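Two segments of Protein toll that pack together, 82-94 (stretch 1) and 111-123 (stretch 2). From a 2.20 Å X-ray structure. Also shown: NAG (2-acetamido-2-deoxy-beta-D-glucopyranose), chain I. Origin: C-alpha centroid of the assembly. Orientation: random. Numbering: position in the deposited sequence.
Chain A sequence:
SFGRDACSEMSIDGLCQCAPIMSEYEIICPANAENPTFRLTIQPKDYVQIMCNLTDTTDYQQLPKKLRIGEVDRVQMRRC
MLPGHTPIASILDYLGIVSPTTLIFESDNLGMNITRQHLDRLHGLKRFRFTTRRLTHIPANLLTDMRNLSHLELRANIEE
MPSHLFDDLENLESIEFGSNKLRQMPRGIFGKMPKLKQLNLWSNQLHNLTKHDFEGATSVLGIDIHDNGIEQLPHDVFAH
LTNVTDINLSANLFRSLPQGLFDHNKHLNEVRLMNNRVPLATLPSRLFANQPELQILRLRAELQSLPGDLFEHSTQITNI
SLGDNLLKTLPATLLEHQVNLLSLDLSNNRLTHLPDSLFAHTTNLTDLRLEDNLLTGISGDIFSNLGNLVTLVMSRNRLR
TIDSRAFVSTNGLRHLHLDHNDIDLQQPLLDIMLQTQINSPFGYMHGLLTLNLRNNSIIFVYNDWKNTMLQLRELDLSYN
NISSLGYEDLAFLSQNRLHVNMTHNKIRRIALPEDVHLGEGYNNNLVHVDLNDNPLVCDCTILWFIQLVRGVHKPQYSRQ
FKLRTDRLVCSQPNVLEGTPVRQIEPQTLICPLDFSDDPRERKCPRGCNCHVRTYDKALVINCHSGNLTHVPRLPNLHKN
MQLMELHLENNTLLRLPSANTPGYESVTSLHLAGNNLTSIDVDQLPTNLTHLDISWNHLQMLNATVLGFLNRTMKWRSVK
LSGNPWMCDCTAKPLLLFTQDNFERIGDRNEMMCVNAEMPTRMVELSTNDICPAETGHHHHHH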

# COMPACT_ATOMS: atom_id res chain seq x y z
N LEU A 82 -35.36 -23.91 -21.81
CA LEU A 82 -36.76 -23.89 -21.41
C LEU A 82 -37.39 -25.21 -21.84
O LEU A 82 -37.24 -25.63 -23.00
N PRO A 83 -38.08 -25.87 -20.91
CA PRO A 83 -38.50 -27.26 -21.08
C PRO A 83 -39.75 -27.46 -21.93
O PRO A 83 -40.66 -28.18 -21.53
N GLY A 84 -39.80 -26.83 -23.10
CA GLY A 84 -40.95 -26.98 -23.99
C GLY A 84 -42.29 -26.55 -23.40
O GLY A 84 -42.40 -25.49 -22.76
N HIS A 85 -43.31 -27.37 -23.59
CA HIS A 85 -44.64 -27.09 -23.07
C HIS A 85 -44.83 -27.73 -21.70
O HIS A 85 -45.93 -28.15 -21.35
N THR A 86 -43.74 -27.80 -20.94
CA THR A 86 -43.71 -28.40 -19.62
C THR A 86 -43.33 -27.32 -18.58
O THR A 86 -42.45 -26.52 -18.82
N PRO A 87 -44.02 -27.30 -17.43
CA PRO A 87 -43.64 -26.33 -16.39
C PRO A 87 -42.23 -26.62 -15.81
O PRO A 87 -41.82 -27.78 -15.73
N ILE A 88 -41.51 -25.57 -15.42
CA ILE A 88 -40.19 -25.72 -14.79
C ILE A 88 -40.41 -26.48 -13.48
O ILE A 88 -39.54 -27.24 -13.06
N ALA A 89 -41.59 -26.32 -12.89
CA ALA A 89 -41.93 -27.01 -11.65
C ALA A 89 -41.79 -28.53 -11.79
O ALA A 89 -41.47 -29.22 -10.82
N SER A 90 -42.03 -29.05 -12.99
CA SER A 90 -41.87 -30.48 -13.25
C SER A 90 -40.41 -30.95 -13.16
O SER A 90 -40.14 -32.06 -12.69
N ILE A 91 -39.46 -30.13 -13.60
CA ILE A 91 -38.05 -30.44 -13.37
C ILE A 91 -37.76 -30.46 -11.86
O ILE A 91 -37.15 -31.40 -11.34
N LEU A 92 -38.24 -29.44 -11.16
CA LEU A 92 -38.04 -29.34 -9.71
C LEU A 92 -38.72 -30.50 -8.94
O LEU A 92 -38.13 -31.04 -7.99
N ASP A 93 -39.93 -30.88 -9.35
CA ASP A 93 -40.60 -32.05 -8.75
C ASP A 93 -39.72 -33.29 -8.90
O ASP A 93 -39.56 -34.05 -7.96
N TYR A 94 -39.17 -33.48 -10.10
CA TYR A 94 -38.37 -34.65 -10.42
C TYR A 94 -37.20 -34.77 -9.46
O TYR A 94 -36.83 -35.86 -9.04
N GLY A 111 -33.84 -22.24 -26.44
CA GLY A 111 -34.52 -23.20 -27.31
C GLY A 111 -35.88 -22.70 -27.77
O GLY A 111 -36.42 -23.23 -28.73
N MET A 112 -36.40 -21.68 -27.09
CA MET A 112 -37.74 -21.12 -27.31
C MET A 112 -37.88 -19.84 -26.46
O MET A 112 -36.99 -19.50 -25.67
N ASN A 113 -38.98 -19.12 -26.65
CA ASN A 113 -39.35 -17.99 -25.78
C ASN A 113 -39.97 -18.51 -24.47
O ASN A 113 -40.59 -19.57 -24.45
N ILE A 114 -39.80 -17.77 -23.38
CA ILE A 114 -40.44 -18.16 -22.12
C ILE A 114 -41.97 -18.00 -22.19
O ILE A 114 -42.48 -17.13 -22.89
N THR A 115 -42.70 -18.85 -21.47
CA THR A 115 -44.15 -18.77 -21.48
C THR A 115 -44.70 -18.76 -20.06
O THR A 115 -44.03 -19.19 -19.12
N ARG A 116 -45.95 -18.32 -19.94
CA ARG A 116 -46.69 -18.41 -18.70
C ARG A 116 -46.74 -19.85 -18.16
O ARG A 116 -46.59 -20.08 -16.95
N GLN A 117 -46.96 -20.82 -19.04
CA GLN A 117 -46.92 -22.22 -18.61
C GLN A 117 -45.65 -22.61 -17.84
O GLN A 117 -45.70 -23.42 -16.91
N HIS A 118 -44.52 -22.02 -18.19
CA HIS A 118 -43.26 -22.35 -17.52
C HIS A 118 -43.30 -22.10 -16.02
O HIS A 118 -42.54 -22.71 -15.25
N LEU A 119 -44.21 -21.23 -15.58
CA LEU A 119 -44.28 -20.92 -14.15
C LEU A 119 -45.47 -21.55 -13.44
O LEU A 119 -45.71 -21.24 -12.28
N ASP A 120 -46.22 -22.42 -14.13
CA ASP A 120 -47.28 -23.19 -13.48
C ASP A 120 -46.75 -23.86 -12.20
O ASP A 120 -45.61 -24.35 -12.17
N ARG A 121 -47.57 -23.87 -11.14
CA ARG A 121 -47.20 -24.43 -9.83
C ARG A 121 -46.09 -23.67 -9.06
O ARG A 121 -45.72 -24.05 -7.95
N LEU A 122 -45.59 -22.58 -9.64
CA LEU A 122 -44.62 -21.74 -8.93
C LEU A 122 -45.17 -20.39 -8.49
O LEU A 122 -44.41 -19.43 -8.30
N HIS A 123 -46.49 -20.31 -8.33
CA HIS A 123 -47.17 -19.08 -7.91
C HIS A 123 -46.85 -18.69 -6.46
O HIS A 123 -47.13 -17.57 -6.05

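Three residues have the most surface covered in this contact: Leu82 at one end, His118 in the middle and Arg121 at the other end, and each solves a different packing problem.

Leu82 is the apolar anchor. Its CA-to-CB bond points toward stretch 2, and the m,t rotamer spreads the side chain across the backbone there. CB lies 3.7 Å from CG of Met112, while CD1 reaches 3.8 Å from CB of Ile114 and comes still nearer the backbone, 3.5 Å from Ile114 N. CD2 makes an off-centre CH-pi contact with His118, 4.3 Å from its ring centroid. Met112 points back toward stretch 1 in a p,t,m conformation that brings SD to 3.5 Å from CA of Gly84. Gly84 has a positive phi within the type II' turn from Pro83 to Thr86, a backbone shape that favours glycine by itself.

His118 is buried and uses both its side chain and its carbonyl. CA-to-CB runs sideways, but chi1 in m carries the ring nearer stretch 1, where NE2 donates to Gly84 O at 2.8 Å. The acceptor sits at the ring edge, near its plane, and so does Thr86 O, 3.4 Å from CD2. The turn thus presents carbonyls to the imidazole rim while Leu82 covers part of the ring. The backbone of His118 contributes as well: Ile88 N donates to His118 O at 3.0 Å, with a nearly straight N-H...O angle of 163°, tying the two stretches together close to where Pro87 and His118 bring their CA atoms within 4.2 Å. The same carbonyl, His118 O, accepts from water 2 at 2.6 Å. That water also donates to Asp120 O at 2.7 Å and accepts from Ala89 N at 2.8 Å, filling the polar gap between the stretches.

Arg121 closes the far end from an exposed position. It points toward stretch 1, and its m,t,m chain folds the guanidinium beside the helix. NH2 donates to Ser90 OG at 2.8 Å and to Asp93 OD2 at 2.7 Å, the latter also a salt bridge; both acceptors lie at the guanidinium edge. Ala89 CB covers one face, 3.7 Å from NH2. Water 4 extends the pairing, accepting from Arg121 NE at 2.9 Å and donating to Asp93 OD1 at 2.8 Å. Ala89 CB also packs 4.0 Å from CG of Leu122, so the one methyl serves both the guanidinium face and an apolar neighbour.

Gln117 reaches in with an extended t,t side chain whose CA-to-CB bond points toward stretch 1, its NE2 3.6 Å from CB of His85. NE2 donates to water 1 at 2.7 Å, and that water donates to Gly84 O at 3.3 Å and lies 2.8 Å from Thr115 OG1, bridging the stretches. Asn113, by contrast, points away and carries the sugar, with ND2 bonded to C1 of NAG at 1.5 Å.

The rule here is apolar anchoring at one end, edge-on polar recognition in the middle, and a water-assisted salt bridge at the other.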

# COMPACT_ATOMS: atom_id res chain seq x y z
CB LEU A 82 -37.49 -22.68 -21.99
CG LEU A 82 -37.00 -21.38 -21.35
CD1 LEU A 82 -37.48 -20.14 -22.13
CD2 LEU A 82 -37.42 -21.33 -19.88
CB PRO A 83 -38.74 -27.71 -19.64
CG PRO A 83 -39.15 -26.49 -18.93
CD PRO A 83 -38.38 -25.36 -19.56
CB HIS A 85 -45.69 -27.59 -24.05
CG HIS A 85 -45.60 -26.93 -25.39
ND1 HIS A 85 -45.39 -25.57 -25.54
CD2 HIS A 85 -45.66 -27.44 -26.65
CE1 HIS A 85 -45.35 -25.28 -26.83
NE2 HIS A 85 -45.51 -26.39 -27.52
CB THR A 86 -42.64 -29.52 -19.61
OG1 THR A 86 -43.08 -30.59 -20.44
CG2 THR A 86 -42.37 -30.02 -18.20
CB PRO A 87 -44.71 -26.54 -15.32
CG PRO A 87 -45.97 -27.08 -16.14
CD PRO A 87 -45.33 -27.96 -17.18
CB ILE A 88 -39.48 -24.36 -14.57
CG1 ILE A 88 -39.09 -23.75 -15.93
CG2 ILE A 88 -38.18 -24.49 -13.71
CD1 ILE A 88 -38.76 -22.25 -15.88
CB ALA A 89 -43.34 -26.65 -11.18
CB SER A 90 -42.48 -30.85 -14.59
OG SER A 90 -43.90 -30.80 -14.50
CB ILE A 91 -37.11 -29.45 -14.08
CG1 ILE A 91 -37.18 -29.67 -15.59
CG2 ILE A 91 -35.68 -29.62 -13.59
CD1 ILE A 91 -36.89 -28.42 -16.39
CB LEU A 92 -38.47 -27.97 -9.18
CG LEU A 92 -37.88 -26.73 -9.88
CD1 LEU A 92 -38.16 -25.44 -9.12
CD2 LEU A 92 -36.39 -26.87 -10.15
CB ASP A 93 -41.96 -32.35 -9.39
CG ASP A 93 -42.96 -31.21 -9.24
OD1 ASP A 93 -42.80 -30.38 -8.34
OD2 ASP A 93 -43.91 -31.15 -10.05
CB TYR A 94 -37.83 -34.55 -11.85
CG TYR A 94 -37.25 -35.83 -12.39
CD1 TYR A 94 -38.07 -36.85 -12.84
CD2 TYR A 94 -35.86 -36.03 -12.43
CE1 TYR A 94 -37.55 -38.03 -13.34
CE2 TYR A 94 -35.32 -37.20 -12.93
CZ TYR A 94 -36.17 -38.20 -13.38
OH TYR A 94 -35.65 -39.36 -13.87
CB MET A 112 -38.81 -22.12 -26.89
CG MET A 112 -38.87 -22.36 -25.37
SD MET A 112 -39.97 -23.72 -24.85
CE MET A 112 -41.61 -23.00 -25.14
CB ASN A 113 -40.38 -17.09 -26.49
CG ASN A 113 -39.79 -16.36 -27.71
OD1 ASN A 113 -38.70 -15.80 -27.63
ND2 ASN A 113 -40.53 -16.36 -28.83
CB ILE A 114 -39.82 -17.37 -20.90
CG1 ILE A 114 -40.08 -18.08 -19.57
CG2 ILE A 114 -40.29 -15.93 -20.89
CD1 ILE A 114 -39.32 -17.45 -18.37
CB THR A 115 -44.82 -19.97 -22.21
OG1 THR A 115 -44.64 -21.15 -21.42
CG2 THR A 115 -44.24 -20.18 -23.62
CB ARG A 116 -48.11 -17.86 -18.89
CG ARG A 116 -48.94 -17.86 -17.63
CD ARG A 116 -50.43 -17.77 -17.94
NE ARG A 116 -50.95 -19.05 -18.40
CZ ARG A 116 -52.09 -19.22 -19.07
NH1 ARG A 116 -52.47 -20.44 -19.44
NH2 ARG A 116 -52.85 -18.17 -19.38
CB GLN A 117 -47.11 -23.15 -19.81
CG GLN A 117 -47.17 -24.63 -19.43
CD GLN A 117 -47.45 -25.53 -20.61
OE1 GLN A 117 -48.09 -26.58 -20.48
NE2 GLN A 117 -46.98 -25.13 -21.79
CB HIS A 118 -42.09 -21.62 -18.18
CG HIS A 118 -41.76 -22.13 -19.55
ND1 HIS A 118 -41.27 -21.33 -20.55
CD2 HIS A 118 -41.87 -23.37 -20.08
CE1 HIS A 118 -41.06 -22.05 -21.63
NE2 HIS A 118 -41.42 -23.30 -21.38
CB LEU A 119 -44.26 -19.39 -13.92
CG LEU A 119 -42.96 -18.65 -14.26
CD1 LEU A 119 -43.18 -17.16 -14.10
CD2 LEU A 119 -41.78 -19.11 -13.36
CB ASP A 120 -47.84 -24.28 -14.42
CG ASP A 120 -48.72 -23.71 -15.54
OD1 ASP A 120 -49.04 -22.50 -15.55
OD2 ASP A 120 -49.12 -24.50 -16.42
CB ARG A 121 -46.89 -25.93 -9.93
CG ARG A 121 -47.92 -26.71 -10.78
CD ARG A 121 -47.90 -28.22 -10.47
NE ARG A 121 -46.61 -28.84 -10.77
CZ ARG A 121 -46.24 -29.27 -11.98
NH1 ARG A 121 -47.05 -29.13 -13.02
NH2 ARG A 121 -45.06 -29.83 -12.16
CB LEU A 122 -43.33 -21.56 -9.76
CG LEU A 122 -42.60 -22.90 -9.92
CD1 LEU A 122 -41.35 -22.78 -10.79
CD2 LEU A 122 -42.25 -23.44 -8.56
CB HIS A 123 -48.70 -19.19 -8.10
CG HIS A 123 -49.12 -19.40 -9.52
ND1 HIS A 123 -48.22 -19.39 -10.57
CD2 HIS A 123 -50.33 -19.68 -10.07
CE1 HIS A 123 -48.87 -19.63 -11.70
NE2 HIS A 123 -50.15 -19.81 -11.42
C1 NAG I . -40.27 -15.22 -29.69
C2 NAG I . -39.74 -16.03 -30.89
C3 NAG I . -39.60 -15.13 -32.14
C4 NAG I . -40.85 -14.30 -32.38
C5 NAG I . -41.27 -13.57 -31.11
C6 NAG I . -42.56 -12.80 -31.27
C7 NAG I . -38.21 -17.93 -30.56
C8 NAG I . -39.36 -18.81 -30.96
N2 NAG I . -38.45 -16.62 -30.56
O3 NAG I . -39.34 -15.95 -33.27
O4 NAG I . -40.60 -13.34 -33.40
O5 NAG I . -41.47 -14.53 -30.07
O6 NAG I . -43.63 -13.37 -30.52
O7 NAG I . -37.11 -18.39 -30.26
O HOH W 1 -45.04 -23.52 -22.86
O HOH W 2 -43.18 -24.07 -13.19
O HOH W 3 -47.21 -30.50 -15.35
O HOH W 4 -45.04 -28.67 -8.32